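Local coordinates for acetyltransferase, GNAT family (Enterococcus faecalis, PDB 1U6M), which probably acts as an acyltransferase of the GNAT family, moving an acyl group other than an amino-acyl group onto an acceptor that is not identified, at residues L18-L23 with P29-V34; L43-A48 with F91-L96; R58-E63 with D135-V140. One frame throughout, in Å; residues are numbered along the deposited sequence.

Contact 1 of 3, residues L18-L23 with P29-V34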
ATOM      1  N   LEU A  18       0.406   7.433   7.804  1.00 23.42           N
ATOM      2  CA  LEU A  18       1.395   6.794   6.991  1.00 22.48           C
ATOM      3  C   LEU A  18       1.099   7.024   5.501  1.00 22.50           C
ATOM      4  O   LEU A  18       2.013   7.320   4.727  1.00 21.81           O
ATOM      5  CB  LEU A  18       1.492   5.300   7.353  1.00 22.14           C
ATOM      6  CG  LEU A  18       2.108   4.967   8.713  1.00 22.69           C
ATOM      7  CD1 LEU A  18       1.910   3.488   9.043  1.00 23.17           C
ATOM      8  CD2 LEU A  18       3.602   5.380   8.728  1.00 22.35           C
ATOM      9  N   VAL A  19      -0.169   6.870   5.110  1.00 22.91           N
ATOM     10  CA  VAL A  19      -0.631   7.156   3.725  1.00 23.58           C
ATOM     11  C   VAL A  19      -0.414   8.623   3.305  1.00 25.34           C
ATOM     12  O   VAL A  19       0.043   8.888   2.203  1.00 26.57           O
ATOM     13  CB  VAL A  19      -2.134   6.733   3.485  1.00 22.82           C
ATOM     14  CG1 VAL A  19      -2.584   7.106   2.119  1.00 21.76           C
ATOM     15  CG2 VAL A  19      -2.261   5.238   3.635  1.00 21.78           C
ATOM     16  N   LEU A  20      -0.722   9.575   4.179  1.00 26.88           N
ATOM     17  CA  LEU A  20      -0.393  10.972   3.901  1.00 27.50           C
ATOM     18  C   LEU A  20       1.004  11.129   3.368  1.00 28.50           C
ATOM     19  O   LEU A  20       1.228  11.986   2.505  1.00 29.54           O
ATOM     20  CB  LEU A  20      -0.513  11.828   5.144  1.00 27.33           C
ATOM     21  CG  LEU A  20      -1.045  13.261   5.021  1.00 28.95           C
ATOM     22  CD1 LEU A  20      -0.492  14.116   6.168  1.00 29.04           C
ATOM     23  CD2 LEU A  20      -0.793  13.909   3.711  1.00 27.44           C
ATOM     24  N   VAL A  21       1.967  10.363   3.902  1.00 28.49           N
ATOM     25  CA  VAL A  21       3.365  10.519   3.472  1.00 28.11           C
ATOM     26  C   VAL A  21       3.509  10.229   1.983  1.00 28.90           C
ATOM     27  O   VAL A  21       4.105  11.013   1.248  1.00 28.53           O
ATOM     28  CB  VAL A  21       4.397   9.668   4.317  1.00 27.82           C
ATOM     29  CG1 VAL A  21       5.778   9.716   3.701  1.00 24.81           C
ATOM     30  CG2 VAL A  21       4.479  10.177   5.718  1.00 27.67           C
ATOM     31  N   ILE A  22       2.983   9.073   1.565  1.00 30.31           N
ATOM     32  CA  ILE A  22       2.849   8.665   0.155  1.00 30.49           C
ATOM     33  C   ILE A  22       2.196   9.727  -0.758  1.00 32.16           C
ATOM     34  O   ILE A  22       2.717   9.974  -1.846  1.00 32.30           O
ATOM     35  CB  ILE A  22       2.037   7.337   0.073  1.00 30.15           C
ATOM     36  CG1 ILE A  22       2.815   6.206   0.766  1.00 28.19           C
ATOM     37  CG2 ILE A  22       1.714   6.941  -1.375  1.00 29.13           C
ATOM     38  CD1 ILE A  22       1.973   5.082   1.151  1.00 22.80           C
ATOM     39  N   LEU A  23       1.056  10.299  -0.337  1.00 33.34           N
ATOM     40  CA  LEU A  23       0.330  11.318  -1.114  1.00 36.64           C
ATOM     41  C   LEU A  23       1.225  12.530  -0.989  1.00 39.44           C
ATOM     42  O   LEU A  23       1.895  12.689   0.017  1.00 41.34           O
ATOM     43  CB  LEU A  23      -1.067  11.610  -0.529  1.00 34.95           C
ATOM     44  CG  LEU A  23      -2.055  10.455  -0.291  1.00 33.37           C
ATOM     45  CD1 LEU A  23      -3.371  10.983   0.070  1.00 32.41           C
ATOM     46  CD2 LEU A  23      -2.180   9.492  -1.482  1.00 30.82           C
ATOM     47  N   PRO A  29      -2.457  17.169  -6.115  1.00 38.25           N
ATOM     48  CA  PRO A  29      -2.979  18.546  -6.015  1.00 36.39           C
ATOM     49  C   PRO A  29      -4.013  18.740  -4.920  1.00 34.81           C
ATOM     50  O   PRO A  29      -4.162  19.861  -4.468  1.00 34.78           O
ATOM     51  CB  PRO A  29      -3.572  18.804  -7.422  1.00 36.47           C
ATOM     52  CG  PRO A  29      -2.805  17.814  -8.314  1.00 37.27           C
ATOM     53  CD  PRO A  29      -2.728  16.580  -7.452  1.00 37.64           C
ATOM     54  N   ILE A  30      -4.724  17.697  -4.498  1.00 33.27           N
ATOM     55  CA  ILE A  30      -5.682  17.835  -3.401  1.00 33.96           C
ATOM     56  C   ILE A  30      -5.052  18.368  -2.075  1.00 36.37           C
ATOM     57  O   ILE A  30      -5.740  18.871  -1.225  1.00 35.27           O
ATOM     58  CB  ILE A  30      -6.461  16.506  -3.117  1.00 33.50           C
ATOM     59  CG1 ILE A  30      -7.701  16.766  -2.241  1.00 33.18           C
ATOM     60  CG2 ILE A  30      -5.541  15.339  -2.582  1.00 30.88           C
ATOM     61  CD1 ILE A  30      -8.826  17.506  -3.008  1.00 31.49           C
ATOM     62  N   LEU A  31      -3.747  18.213  -1.911  1.00 39.98           N
ATOM     63  CA  LEU A  31      -3.100  18.634  -0.698  1.00 44.42           C
ATOM     64  C   LEU A  31      -2.958  20.158  -0.642  1.00 49.23           C
ATOM     65  O   LEU A  31      -2.736  20.685   0.433  1.00 49.99           O
ATOM     66  CB  LEU A  31      -1.740  17.947  -0.535  1.00 42.52           C
ATOM     67  CG  LEU A  31      -1.785  16.410  -0.537  1.00 39.37           C
ATOM     68  CD1 LEU A  31      -0.417  15.858  -0.646  1.00 33.91           C
ATOM     69  CD2 LEU A  31      -2.530  15.805   0.658  1.00 37.69           C
ATOM     70  N   GLU A  32      -3.095  20.851  -1.783  1.00 54.69           N
ATOM     71  CA  GLU A  32      -3.123  22.337  -1.822  1.00 59.02           C
ATOM     72  C   GLU A  32      -4.465  22.915  -1.407  1.00 57.09           C
ATOM     73  O   GLU A  32      -4.546  24.106  -1.124  1.00 58.21           O
ATOM     74  CB  GLU A  32      -2.788  22.951  -3.207  1.00 62.07           C
ATOM     75  CG  GLU A  32      -1.864  22.205  -4.185  1.00 73.83           C
ATOM     76  CD  GLU A  32      -0.534  21.754  -3.587  1.00 86.22           C
ATOM     77  OE1 GLU A  32       0.200  21.006  -4.294  1.00 91.61           O
ATOM     78  OE2 GLU A  32      -0.230  22.133  -2.422  1.00 91.89           O
ATOM     79  N   GLU A  33      -5.509  22.097  -1.380  1.00 53.89           N
ATOM     80  CA  GLU A  33      -6.881  22.572  -1.198  1.00 50.39           C
ATOM     81  C   GLU A  33      -7.464  22.180   0.162  1.00 47.97           C
ATOM     82  O   GLU A  33      -8.418  22.780   0.652  1.00 46.98           O
ATOM     83  CB  GLU A  33      -7.777  22.030  -2.329  1.00 50.70           C
ATOM     84  N   VAL A  34      -6.893  21.145   0.762  1.00 45.06           N
ATOM     85  CA  VAL A  34      -7.425  20.539   1.988  1.00 42.84           C
ATOM     86  C   VAL A  34      -6.235  20.547   2.971  1.00 41.25           C
ATOM     87  O   VAL A  34      -5.085  20.279   2.573  1.00 40.50           O
ATOM     88  CB  VAL A  34      -8.063  19.095   1.663  1.00 43.23           C
ATOM     89  CG1 VAL A  34      -8.234  18.235   2.862  1.00 43.32           C
ATOM     90  CG2 VAL A  34      -9.426  19.209   0.964  1.00 42.43           C
TER

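Contact 2 of 3, residues L43-A48 with F91-L96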
ATOM      1  N   LEU A  43      -8.927  10.097   4.805  1.00 20.94           N
ATOM      2  CA  LEU A  43      -8.230   8.817   4.721  1.00 21.28           C
ATOM      3  C   LEU A  43      -8.692   7.842   5.786  1.00 21.55           C
ATOM      4  O   LEU A  43      -9.064   6.706   5.433  1.00 22.77           O
ATOM      5  CB  LEU A  43      -6.709   9.052   4.822  1.00 21.09           C
ATOM      6  CG  LEU A  43      -6.114   9.794   3.624  1.00 20.68           C
ATOM      7  CD1 LEU A  43      -4.637  10.300   3.868  1.00 15.57           C
ATOM      8  CD2 LEU A  43      -6.229   8.892   2.313  1.00 20.53           C
ATOM      9  N   ALA A  44      -8.740   8.276   7.066  1.00 22.12           N
ATOM     10  CA  ALA A  44      -9.132   7.363   8.203  1.00 22.47           C
ATOM     11  C   ALA A  44     -10.500   6.852   8.037  1.00 23.83           C
ATOM     12  O   ALA A  44     -10.769   5.644   8.238  1.00 25.55           O
ATOM     13  CB  ALA A  44      -9.012   8.022   9.540  1.00 21.67           C
ATOM     14  N   GLU A  45     -11.396   7.739   7.640  1.00 24.29           N
ATOM     15  CA  GLU A  45     -12.747   7.298   7.342  1.00 25.23           C
ATOM     16  C   GLU A  45     -12.781   6.289   6.185  1.00 23.62           C
ATOM     17  O   GLU A  45     -13.528   5.339   6.256  1.00 24.04           O
ATOM     18  CB  GLU A  45     -13.653   8.519   7.067  1.00 26.13           C
ATOM     19  CG  GLU A  45     -15.128   8.161   6.857  1.00 27.92           C
ATOM     20  CD  GLU A  45     -16.045   9.396   6.647  1.00 27.90           C
ATOM     21  OE1 GLU A  45     -17.190   9.170   6.140  1.00 27.32           O
ATOM     22  OE2 GLU A  45     -15.605  10.556   6.988  1.00 30.10           O
ATOM     23  N   ALA A  46     -11.973   6.457   5.128  1.00 22.45           N
ATOM     24  CA  ALA A  46     -12.026   5.497   3.973  1.00 21.66           C
ATOM     25  C   ALA A  46     -11.481   4.051   4.358  1.00 21.53           C
ATOM     26  O   ALA A  46     -11.899   3.015   3.846  1.00 20.72           O
ATOM     27  CB  ALA A  46     -11.280   6.086   2.749  1.00 19.22           C
ATOM     28  N   THR A  47     -10.502   4.055   5.250  1.00 22.09           N
ATOM     29  CA  THR A  47      -9.924   2.898   5.962  1.00 22.86           C
ATOM     30  C   THR A  47     -10.947   1.874   6.518  1.00 24.16           C
ATOM     31  O   THR A  47     -10.655   0.657   6.584  1.00 24.65           O
ATOM     32  CB  THR A  47      -9.035   3.521   7.054  1.00 22.42           C
ATOM     33  OG1 THR A  47      -7.684   3.529   6.599  1.00 21.73           O
ATOM     34  CG2 THR A  47      -9.197   2.944   8.340  1.00 20.67           C
ATOM     35  N   ALA A  48     -12.134   2.366   6.875  1.00 24.38           N
ATOM     36  CA  ALA A  48     -13.187   1.544   7.440  1.00 25.32           C
ATOM     37  C   ALA A  48     -13.903   0.737   6.373  1.00 26.78           C
ATOM     38  O   ALA A  48     -14.533  -0.236   6.703  1.00 29.04           O
ATOM     39  CB  ALA A  48     -14.179   2.388   8.268  1.00 23.70           C
ATOM     40  N   PHE A  91     -15.120  11.548   0.113  1.00 21.90           N
ATOM     41  CA  PHE A  91     -15.145  12.921  -0.485  1.00 23.68           C
ATOM     42  C   PHE A  91     -16.550  13.472  -0.784  1.00 25.29           C
ATOM     43  O   PHE A  91     -16.887  14.564  -0.363  1.00 26.67           O
ATOM     44  CB  PHE A  91     -14.307  13.007  -1.773  1.00 22.91           C
ATOM     45  CG  PHE A  91     -12.857  13.257  -1.529  1.00 21.24           C
ATOM     46  CD1 PHE A  91     -12.135  12.457  -0.636  1.00 21.22           C
ATOM     47  CD2 PHE A  91     -12.219  14.305  -2.150  1.00 21.17           C
ATOM     48  CE1 PHE A  91     -10.793  12.693  -0.374  1.00 23.28           C
ATOM     49  CE2 PHE A  91     -10.862  14.567  -1.899  1.00 23.40           C
ATOM     50  CZ  PHE A  91     -10.147  13.726  -1.003  1.00 23.98           C
ATOM     51  N   LYS A  92     -17.375  12.726  -1.493  1.00 27.24           N
ATOM     52  CA  LYS A  92     -18.761  13.175  -1.765  1.00 29.33           C
ATOM     53  C   LYS A  92     -19.607  13.473  -0.493  1.00 29.87           C
ATOM     54  O   LYS A  92     -20.221  14.514  -0.382  1.00 30.29           O
ATOM     55  CB  LYS A  92     -19.453  12.173  -2.667  1.00 30.23           C
ATOM     56  CG  LYS A  92     -20.949  12.393  -2.844  1.00 36.23           C
ATOM     57  CD  LYS A  92     -21.328  12.089  -4.278  1.00 44.10           C
ATOM     58  CE  LYS A  92     -22.811  11.732  -4.405  1.00 48.89           C
ATOM     59  NZ  LYS A  92     -22.965  11.137  -5.765  1.00 52.75           N
ATOM     60  N   LYS A  93     -19.594  12.558   0.472  1.00 30.12           N
ATOM     61  CA  LYS A  93     -20.122  12.780   1.809  1.00 29.65           C
ATOM     62  C   LYS A  93     -19.703  14.093   2.485  1.00 28.50           C
ATOM     63  O   LYS A  93     -20.498  14.671   3.217  1.00 29.54           O
ATOM     64  CB  LYS A  93     -19.719  11.614   2.721  1.00 30.17           C
ATOM     65  CG  LYS A  93     -20.548  10.411   2.527  1.00 32.17           C
ATOM     66  CD  LYS A  93     -20.377   9.517   3.717  1.00 38.75           C
ATOM     67  CE  LYS A  93     -21.043   8.204   3.406  1.00 43.24           C
ATOM     68  NZ  LYS A  93     -20.789   7.236   4.503  1.00 46.15           N
ATOM     69  N   HIS A  94     -18.473  14.532   2.246  1.00 26.68           N
ATOM     70  CA  HIS A  94     -17.881  15.738   2.849  1.00 26.11           C
ATOM     71  C   HIS A  94     -17.877  16.988   1.951  1.00 24.92           C
ATOM     72  O   HIS A  94     -17.164  17.959   2.243  1.00 23.39           O
ATOM     73  CB  HIS A  94     -16.448  15.415   3.346  1.00 26.53           C
ATOM     74  CG  HIS A  94     -16.478  14.476   4.510  1.00 29.57           C
ATOM     75  ND1 HIS A  94     -16.489  14.919   5.818  1.00 31.34           N
ATOM     76  CD2 HIS A  94     -16.678  13.136   4.563  1.00 29.11           C
ATOM     77  CE1 HIS A  94     -16.652  13.884   6.623  1.00 30.29           C
ATOM     78  NE2 HIS A  94     -16.753  12.792   5.887  1.00 30.18           N
ATOM     79  N   GLY A  95     -18.665  16.937   0.864  1.00 24.14           N
ATOM     80  CA  GLY A  95     -18.822  18.068  -0.052  1.00 22.82           C
ATOM     81  C   GLY A  95     -17.677  18.357  -0.965  1.00 22.79           C
ATOM     82  O   GLY A  95     -17.595  19.428  -1.486  1.00 23.45           O
ATOM     83  N   LEU A  96     -16.739  17.433  -1.138  1.00 24.05           N
ATOM     84  CA  LEU A  96     -15.625  17.673  -2.052  1.00 24.27           C
ATOM     85  C   LEU A  96     -15.875  16.994  -3.425  1.00 24.74           C
ATOM     86  O   LEU A  96     -16.677  16.058  -3.520  1.00 25.34           O
ATOM     87  CB  LEU A  96     -14.328  17.196  -1.457  1.00 24.05           C
ATOM     88  CG  LEU A  96     -13.517  17.715  -0.268  1.00 27.09           C
ATOM     89  CD1 LEU A  96     -13.455  19.204  -0.005  1.00 25.23           C
ATOM     90  CD2 LEU A  96     -13.848  16.979   0.971  1.00 32.16           C
TER
HETATM   91  O   HOH W   1     -18.191   6.934   5.609  1.00 37.49           O

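Contact 3 of 3, residues R58-E63 with D135-V140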
ATOM      1  N   ARG A  58      -7.052  -5.035   4.307  1.00 23.36           N
ATOM      2  CA  ARG A  58      -6.039  -5.246   3.284  1.00 21.91           C
ATOM      3  C   ARG A  58      -4.649  -5.089   3.871  1.00 20.72           C
ATOM      4  O   ARG A  58      -3.643  -5.246   3.152  1.00 21.34           O
ATOM      5  CB  ARG A  58      -6.238  -4.204   2.159  1.00 21.86           C
ATOM      6  CG  ARG A  58      -7.539  -4.340   1.437  1.00 20.67           C
ATOM      7  CD  ARG A  58      -7.385  -3.780   0.023  1.00 21.52           C
ATOM      8  NE  ARG A  58      -8.648  -3.682  -0.741  1.00 23.43           N
ATOM      9  CZ  ARG A  58      -9.233  -4.704  -1.392  1.00 22.71           C
ATOM     10  NH1 ARG A  58      -8.710  -5.926  -1.341  1.00 20.44           N
ATOM     11  NH2 ARG A  58     -10.332  -4.505  -2.119  1.00 19.85           N
ATOM     12  N   ILE A  59      -4.590  -4.780   5.160  1.00 19.18           N
ATOM     13  CA  ILE A  59      -3.364  -4.338   5.795  1.00 19.12           C
ATOM     14  C   ILE A  59      -2.788  -5.269   6.921  1.00 19.87           C
ATOM     15  O   ILE A  59      -3.498  -5.742   7.855  1.00 19.08           O
ATOM     16  CB  ILE A  59      -3.512  -2.887   6.354  1.00 18.67           C
ATOM     17  CG1 ILE A  59      -3.882  -1.929   5.204  1.00 20.27           C
ATOM     18  CG2 ILE A  59      -2.228  -2.442   7.007  1.00 15.57           C
ATOM     19  CD1 ILE A  59      -4.015  -0.462   5.586  1.00 18.56           C
ATOM     20  N   LEU A  60      -1.474  -5.445   6.844  1.00 19.44           N
ATOM     21  CA  LEU A  60      -0.721  -6.090   7.915  1.00 20.67           C
ATOM     22  C   LEU A  60       0.042  -5.043   8.696  1.00 21.16           C
ATOM     23  O   LEU A  60       0.687  -4.173   8.098  1.00 20.25           O
ATOM     24  CB  LEU A  60       0.248  -7.132   7.331  1.00 21.42           C
ATOM     25  CG  LEU A  60       0.690  -8.363   8.105  1.00 23.10           C
ATOM     26  CD1 LEU A  60      -0.474  -9.242   8.590  1.00 23.35           C
ATOM     27  CD2 LEU A  60       1.545  -9.092   7.171  1.00 23.82           C
ATOM     28  N   VAL A  61      -0.011  -5.130  10.026  1.00 21.98           N
ATOM     29  CA  VAL A  61       0.615  -4.111  10.889  1.00 22.52           C
ATOM     30  C   VAL A  61       1.863  -4.698  11.530  1.00 23.65           C
ATOM     31  O   VAL A  61       1.868  -5.866  11.952  1.00 24.19           O
ATOM     32  CB  VAL A  61      -0.453  -3.614  11.994  1.00 22.65           C
ATOM     33  CG1 VAL A  61       0.191  -2.957  13.167  1.00 22.38           C
ATOM     34  CG2 VAL A  61      -1.446  -2.645  11.379  1.00 19.66           C
ATOM     35  N   TYR A  62       2.939  -3.918  11.605  1.00 25.42           N
ATOM     36  CA  TYR A  62       4.040  -4.244  12.520  1.00 25.26           C
ATOM     37  C   TYR A  62       4.005  -3.384  13.780  1.00 25.37           C
ATOM     38  O   TYR A  62       4.223  -2.191  13.712  1.00 25.85           O
ATOM     39  CB  TYR A  62       5.383  -4.075  11.847  1.00 25.61           C
ATOM     40  CG  TYR A  62       6.516  -4.663  12.654  1.00 26.69           C
ATOM     41  CD1 TYR A  62       7.134  -3.935  13.684  1.00 26.36           C
ATOM     42  CD2 TYR A  62       6.947  -5.956  12.415  1.00 28.33           C
ATOM     43  CE1 TYR A  62       8.175  -4.461  14.422  1.00 24.56           C
ATOM     44  CE2 TYR A  62       7.960  -6.507  13.160  1.00 29.38           C
ATOM     45  CZ  TYR A  62       8.574  -5.746  14.134  1.00 28.63           C
ATOM     46  OH  TYR A  62       9.595  -6.328  14.822  1.00 29.70           O
ATOM     47  N   GLU A  63       3.777  -3.991  14.925  1.00 25.88           N
ATOM     48  CA  GLU A  63       3.643  -3.245  16.187  1.00 28.51           C
ATOM     49  C   GLU A  63       4.954  -3.238  16.990  1.00 29.94           C
ATOM     50  O   GLU A  63       5.513  -4.285  17.299  1.00 29.08           O
ATOM     51  CB  GLU A  63       2.511  -3.853  17.008  1.00 28.63           C
ATOM     52  CG  GLU A  63       1.710  -2.915  17.802  1.00 31.02           C
ATOM     53  CD  GLU A  63       0.624  -3.625  18.551  1.00 33.48           C
ATOM     54  OE1 GLU A  63      -0.477  -3.813  17.980  1.00 33.64           O
ATOM     55  OE2 GLU A  63       0.876  -3.985  19.718  1.00 36.26           O
ATOM     56  N   ASP A 135       8.722 -10.395   4.701  1.00 24.90           N
ATOM     57  CA  ASP A 135       8.803 -11.828   5.027  1.00 26.37           C
ATOM     58  C   ASP A 135       7.443 -12.490   5.349  1.00 25.19           C
ATOM     59  O   ASP A 135       7.313 -13.707   5.241  1.00 26.21           O
ATOM     60  CB  ASP A 135       9.748 -12.089   6.239  1.00 26.91           C
ATOM     61  CG  ASP A 135      11.218 -11.889   5.901  1.00 32.57           C
ATOM     62  OD1 ASP A 135      11.595 -11.792   4.707  1.00 36.77           O
ATOM     63  OD2 ASP A 135      12.028 -11.817   6.856  1.00 39.65           O
ATOM     64  N   ALA A 136       6.486 -11.704   5.829  1.00 23.76           N
ATOM     65  CA  ALA A 136       5.191 -12.183   6.334  1.00 22.52           C
ATOM     66  C   ALA A 136       4.184 -12.273   5.231  1.00 21.52           C
ATOM     67  O   ALA A 136       3.098 -12.773   5.429  1.00 21.25           O
ATOM     68  CB  ALA A 136       4.634 -11.197   7.399  1.00 23.57           C
ATOM     69  N   LEU A 137       4.533 -11.757   4.068  1.00 21.84           N
ATOM     70  CA  LEU A 137       3.560 -11.602   2.998  1.00 22.18           C
ATOM     71  C   LEU A 137       3.189 -12.865   2.196  1.00 23.71           C
ATOM     72  O   LEU A 137       2.084 -12.906   1.686  1.00 25.30           O
ATOM     73  CB  LEU A 137       3.992 -10.469   2.054  1.00 21.47           C
ATOM     74  CG  LEU A 137       3.725  -9.031   2.591  1.00 19.91           C
ATOM     75  CD1 LEU A 137       4.142  -8.006   1.591  1.00 14.70           C
ATOM     76  CD2 LEU A 137       2.231  -8.815   3.088  1.00 18.25           C
ATOM     77  N   PRO A 138       4.100 -13.866   2.021  1.00 24.36           N
ATOM     78  CA  PRO A 138       3.704 -15.109   1.322  1.00 25.81           C
ATOM     79  C   PRO A 138       2.480 -15.795   1.901  1.00 27.10           C
ATOM     80  O   PRO A 138       1.635 -16.244   1.169  1.00 27.93           O
ATOM     81  CB  PRO A 138       4.943 -16.018   1.492  1.00 25.31           C
ATOM     82  CG  PRO A 138       6.063 -15.013   1.467  1.00 26.68           C
ATOM     83  CD  PRO A 138       5.523 -13.931   2.394  1.00 24.78           C
ATOM     84  N   GLU A 139       2.392 -15.883   3.199  1.00 29.09           N
ATOM     85  CA  GLU A 139       1.204 -16.449   3.845  1.00 33.06           C
ATOM     86  C   GLU A 139      -0.104 -15.669   3.549  1.00 32.58           C
ATOM     87  O   GLU A 139      -1.202 -16.267   3.396  1.00 32.83           O
ATOM     88  CB  GLU A 139       1.486 -16.551   5.338  1.00 34.73           C
ATOM     89  CG  GLU A 139       2.928 -17.224   5.663  1.00 44.50           C
ATOM     90  CD  GLU A 139       4.185 -16.230   5.803  1.00 53.89           C
ATOM     91  OE1 GLU A 139       4.790 -15.772   4.780  1.00 58.66           O
ATOM     92  OE2 GLU A 139       4.628 -15.968   6.953  1.00 59.38           O
ATOM     93  N   VAL A 140       0.023 -14.340   3.450  1.00 31.08           N
ATOM     94  CA  VAL A 140      -1.065 -13.494   2.996  1.00 30.37           C
ATOM     95  C   VAL A 140      -1.472 -13.802   1.525  1.00 30.70           C
ATOM     96  O   VAL A 140      -2.618 -14.039   1.276  1.00 30.73           O
ATOM     97  CB  VAL A 140      -0.765 -11.982   3.187  1.00 29.37           C
ATOM     98  CG1 VAL A 140      -1.962 -11.170   2.699  1.00 28.91           C
ATOM     99  CG2 VAL A 140      -0.511 -11.712   4.650  1.00 26.15           C
TER

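Contact 1 of 3, residues L18-L23 with P29-V34
Leu23 and Leu31 have the nearest CA atoms of the two segments, 8.1 Å apart, where helix 12-25 faces the loop that leads on to helix 36-47. No hydrogen bond crosses between the segments, and the whole contact rests on the forked end of Leu31. One methyl, Leu31 CD1, settles against the main chain of Leu23, 3.7 Å from Leu23 C, and lies 4.3 Å from Leu23 CB, the base of a side chain that itself leaves the helix in this direction. The other methyl, Leu31 CD2, meets Leu20 CD2 at 4.0 Å, methyl to methyl, with the two leucine chains running at a slant to each other. Leu31 reaches both places because its CG stands opposite its own carbonyl carbon (chi1 -57°), which carries the fork out of the loop and against the end of segment 18-23. The loop behind it is a compact turn: Glu32 N bonds to Pro29 O at 3.1 Å and Glu33 N to Ile30 O at 3.2 Å, holding the backbone around Leu31 in a coiled shape. Helix 36-47 packs on the same leucines, with Ile40 and Glu36 against Leu20 and Met39 against Leu31, while Leu28 and Phe103 pack on Leu23. The arrangement is that of a helix-loop-helix connection, in which the connecting loop folds back on the helix it has just left; in the GNAT fold these are the first two helices, inserted between the first and second strands of the sheet.

Contact 2 of 3, residues L43-A48 with F91-L96
Glu45 and His94 carry the tight part of this contact. His94 NE2 gives its hydrogen to Glu45 OE2 over 2.7 Å, the one direct polar bond of a surface meeting between helix 36-47 and the end of helix 85-93. The bond is bent, with an angle of 133° at the hydrogen. Glu45 OE2 takes it on its syn side, while from the imidazole the acceptor is tilted out of the ring plane, and carboxylate and ring planes stand 71° apart. Glu45 gets this far because its CG lies opposite the backbone N (chi1 -175°) and the chain stays extended to the carboxylate. The nearby carboxylate would tend to stabilise a protonated imidazole. Underneath, Val90 packs against Glu45 and Ala46, and Leu42 lies against both Phe91 and His94, which places the polar pair over an apolar interface between the helices.

The solvent side is looser. Lys93 also reaches out as an extended chain, yet Lys93 NZ stays 4.4 Å from Glu45 OE1, beyond a salt bridge, and Lys93 CD passes that oxygen at 4.0 Å. A water fills in, donating to Glu45 OE1 at 2.5 Å and accepting from Lys93 NZ at 2.8 Å. The two oxygens of Glu45 are thus divided between a direct bond and a bridged one. His94 is presented by the way its helix stops: Leu96 N bonds to Phe91 O at 3.0 Å and Gly95 N to Lys92 O at 3.1 Å, with Gly95 at positive phi. This is a Schellman motif, here joined by a surface histidine-carboxylate bond to the neighbouring helix.

Contact 3 of 3, residues R58-E63 with D135-V140
Leu60, on an inner strand of the GNAT sheet, meets Ala136, Leu137 and Val140 where a helical segment lies across one face of that sheet. A single methyl, Leu60 CD2, does all the touching. It comes 3.7 Å from Ala136 CB, 4.1 Å from Leu137 CD2 and 4.2 Å from Val140 CG2, so that it fits among one methyl from each of three residues. With CG roughly opposite the backbone N (chi1 -152°), the side chain reaches out from the strand, and it runs past Leu137 in the contrary direction. Backbone hydrogen bonding to Ala72 of strand 67-76 anchors the base of Leu60 within the sheet. The helix belongs to the strand-to-helix connection that follows strand 112-120, the element whose turn, in GNAT enzymes generally, receives the pyrophosphate of acetyl-CoA. Here its later part, helix 137-142, also sits over the strand it follows: Leu137 packs on Trp113 and Leu115, and Val140 on Trp113. Ile4 of the outermost strand 3-6 also touches Leu60.

Overall arrangement
Contacts 1 and 2 are neighbours on the same side of the chain's centre, their centres 13 Å apart. They share packing: Ile30 CD1 lies 3.7 Å from Phe91 CE2, and Leu23 CD1 lies 4.1 Å from Leu43 CD1, so loop 29-34 and helices 12-25, 36-47 and 85-93 pack together. Contact 3 is about 25 Å from each, centre to centre, and touches neither; it and contact 1 fall on opposite sides of the chain's centre. Along the chain the segments of contacts 2 and 3 alternate, whereas contact 1 closes first. Of the three, contact 3 involves the helix that follows the probable acetyl-CoA-binding turn.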